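Local structure of FAD-binding PCMH-type domain-containing protein (Gibberella zeae, 6YJO) at residues 344-349 against 425-430. The protein binds FAD through covalent links and probably acts as an oxidoreductase of the oxygen-dependent FAD-linked family. Residues are numbered along the deposited sequence; the frame is centred on the assembly and turned at random.
Sequences TFYSTS and GNYATH
Y427 brings its ring and hydroxyl obliquely onto CB and N of Y346 and CA of F345 in a small van der Waals contact at a sheet edge. Strand 346-352 is an edge strand of the seven-stranded antiparallel sheet, paired with 417-423. Segment 425-430 lies in the loop that leaves 417-423 for helix 431-446. The strands themselves pair beside this contact, through backbone bonds of Y346 with D423 and T348 with F421.

The hydroxyl end of Y427 does most of the touching. Its OH lies 3.4 Å from CB of Y346, and its CE2 lies 3.7 Å from the same CB. The OH sits at the edge of the Y346 ring, near its plane. Farther back, CE1 of Y427 is 4.2 Å from CA of F345. T344 OG1 approaches CD1 of Y427 more loosely, at 4.3 Å.

Y346 meets Y427 with its CB, and its ring then leads away, with CG anti to the backbone N (chi1 163°). The ring packs edge-to-face with F435, and its OH bonds to D462. F345 points away from the loop, and its side chain is about 5 Å from FAD.

In the loop, OD1 of N426 accepts a 2.9 Å bond from OG1 of T429. A weak bond from N of H430, the N-cap residue, also reaches OD1.

The buried surface is modest, 174 Å² over both sides, and the touching is that of a phenol end on a CB and backbone. Polar anchoring of Y427 comes from D423, bonded to its OH, and from a cation-pi contact with R377. Orientation of the ring therefore probably owes more to these two partners than to the chain around Y346.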
loop_
_atom_site.group_PDB
_atom_site.type_symbol
_atom_site.label_atom_id
_atom_site.label_comp_id
_atom_site.label_asym_id
_atom_site.label_seq_id
_atom_site.Cartn_x
_atom_site.Cartn_y
_atom_site.Cartn_z
ATOM N N THR A 344 0.754 4.150 -16.574
ATOM C CA THR A 344 -0.669 4.306 -16.879
ATOM C C THR A 344 -1.307 2.923 -16.831
ATOM O O THR A 344 -1.012 2.068 -17.672
ATOM C CB THR A 344 -0.894 4.985 -18.234
ATOM O OG1 THR A 344 -1.860 4.247 -18.995
ATOM C CG2 THR A 344 0.412 5.126 -19.015
ATOM N N PHE A 345 -2.180 2.713 -15.848
ATOM C CA PHE A 345 -2.610 1.372 -15.471
ATOM C C PHE A 345 -3.935 1.453 -14.726
ATOM O O PHE A 345 -4.380 2.528 -14.312
ATOM C CB PHE A 345 -1.557 0.697 -14.590
ATOM C CG PHE A 345 -1.325 1.412 -13.290
ATOM C CD1 PHE A 345 -0.443 2.480 -13.221
ATOM C CD2 PHE A 345 -2.008 1.039 -12.143
ATOM C CE1 PHE A 345 -0.237 3.153 -12.035
ATOM C CE2 PHE A 345 -1.806 1.711 -10.949
ATOM C CZ PHE A 345 -0.918 2.771 -10.897
ATOM N N TYR A 346 -4.554 0.285 -14.549
ATOM C CA TYR A 346 -5.699 0.111 -13.666
ATOM C C TYR A 346 -5.514 -1.188 -12.894
ATOM O O TYR A 346 -5.116 -2.203 -13.473
ATOM C CB TYR A 346 -7.018 0.078 -14.447
ATOM C CG TYR A 346 -8.174 -0.496 -13.661
ATOM C CD1 TYR A 346 -8.689 0.171 -12.557
ATOM C CD2 TYR A 346 -8.751 -1.708 -14.022
ATOM C CE1 TYR A 346 -9.746 -0.350 -11.835
ATOM C CE2 TYR A 346 -9.810 -2.239 -13.303
ATOM C CZ TYR A 346 -10.302 -1.550 -12.210
ATOM O OH TYR A 346 -11.355 -2.058 -11.484
ATOM N N SER A 347 -5.798 -1.154 -11.592
ATOM C CA SER A 347 -5.568 -2.311 -10.738
ATOM C C SER A 347 -6.720 -2.497 -9.762
ATOM O O SER A 347 -7.531 -1.595 -9.530
ATOM C CB SER A 347 -4.252 -2.195 -9.952
ATOM O OG SER A 347 -3.135 -2.167 -10.822
ATOM N N THR A 348 -6.771 -3.697 -9.190
ATOM C CA THR A 348 -7.722 -4.030 -8.138
ATOM C C THR A 348 -7.110 -5.143 -7.298
ATOM O O THR A 348 -6.067 -5.702 -7.643
ATOM C CB THR A 348 -9.082 -4.440 -8.713
ATOM O OG1 THR A 348 -10.005 -4.685 -7.643
ATOM C CG2 THR A 348 -8.957 -5.692 -9.580
ATOM N N SER A 349 -7.771 -5.461 -6.187
ATOM C CA SER A 349 -7.212 -6.368 -5.196
ATOM C C SER A 349 -8.298 -7.277 -4.638
ATOM O O SER A 349 -9.491 -7.112 -4.910
ATOM C CB SER A 349 -6.550 -5.598 -4.044
ATOM O OG SER A 349 -7.485 -4.738 -3.417
ATOM N N GLY A 425 -2.289 -1.741 -20.085
ATOM C CA GLY A 425 -2.515 -1.638 -21.509
ATOM C C GLY A 425 -3.029 -0.279 -21.922
ATOM O O GLY A 425 -2.626 0.744 -21.362
ATOM N N ASN A 426 -3.934 -0.266 -22.896
ATOM C CA ASN A 426 -4.437 0.964 -23.491
ATOM C C ASN A 426 -5.670 1.438 -22.734
ATOM O O ASN A 426 -6.574 0.645 -22.454
ATOM C CB ASN A 426 -4.765 0.745 -24.971
ATOM C CG ASN A 426 -5.705 1.797 -25.523
ATOM O OD1 ASN A 426 -6.879 1.523 -25.781
ATOM N ND2 ASN A 426 -5.198 3.013 -25.691
ATOM N N TYR A 427 -5.696 2.730 -22.396
ATOM C CA TYR A 427 -6.799 3.300 -21.639
ATOM C C TYR A 427 -7.327 4.600 -22.223
ATOM O O TYR A 427 -8.208 5.220 -21.612
ATOM C CB TYR A 427 -6.395 3.516 -20.175
ATOM C CG TYR A 427 -6.324 2.219 -19.416
ATOM C CD1 TYR A 427 -5.152 1.478 -19.383
ATOM C CD2 TYR A 427 -7.442 1.712 -18.765
ATOM C CE1 TYR A 427 -5.085 0.278 -18.705
ATOM C CE2 TYR A 427 -7.386 0.515 -18.083
ATOM C CZ TYR A 427 -6.206 -0.199 -18.057
ATOM O OH TYR A 427 -6.151 -1.393 -17.380
ATOM N N ALA A 428 -6.818 5.034 -23.373
ATOM C CA ALA A 428 -7.452 6.118 -24.104
ATOM C C ALA A 428 -8.695 5.579 -24.800
ATOM O O ALA A 428 -9.818 5.979 -24.480
ATOM C CB ALA A 428 -6.483 6.732 -25.113
ATOM N N THR A 429 -8.501 4.641 -25.727
ATOM C CA THR A 429 -9.585 4.175 -26.579
ATOM C C THR A 429 -10.269 2.913 -26.063
ATOM O O THR A 429 -11.435 2.680 -26.402
ATOM C CB THR A 429 -9.068 3.918 -27.996
ATOM O OG1 THR A 429 -8.343 2.684 -28.024
ATOM C CG2 THR A 429 -8.150 5.046 -28.443
ATOM N N HIS A 430 -9.583 2.089 -25.271
ATOM C CA HIS A 430 -10.133 0.831 -24.772
ATOM C C HIS A 430 -9.932 0.724 -23.269
ATOM O O HIS A 430 -9.428 -0.271 -22.744
ATOM C CB HIS A 430 -9.512 -0.362 -25.494
ATOM C CG HIS A 430 -9.782 -0.378 -26.965
ATOM N ND1 HIS A 430 -8.788 -0.221 -27.908
ATOM C CD2 HIS A 430 -10.938 -0.509 -27.657
ATOM C CE1 HIS A 430 -9.320 -0.265 -29.117
ATOM N NE2 HIS A 430 -10.624 -0.438 -28.992
#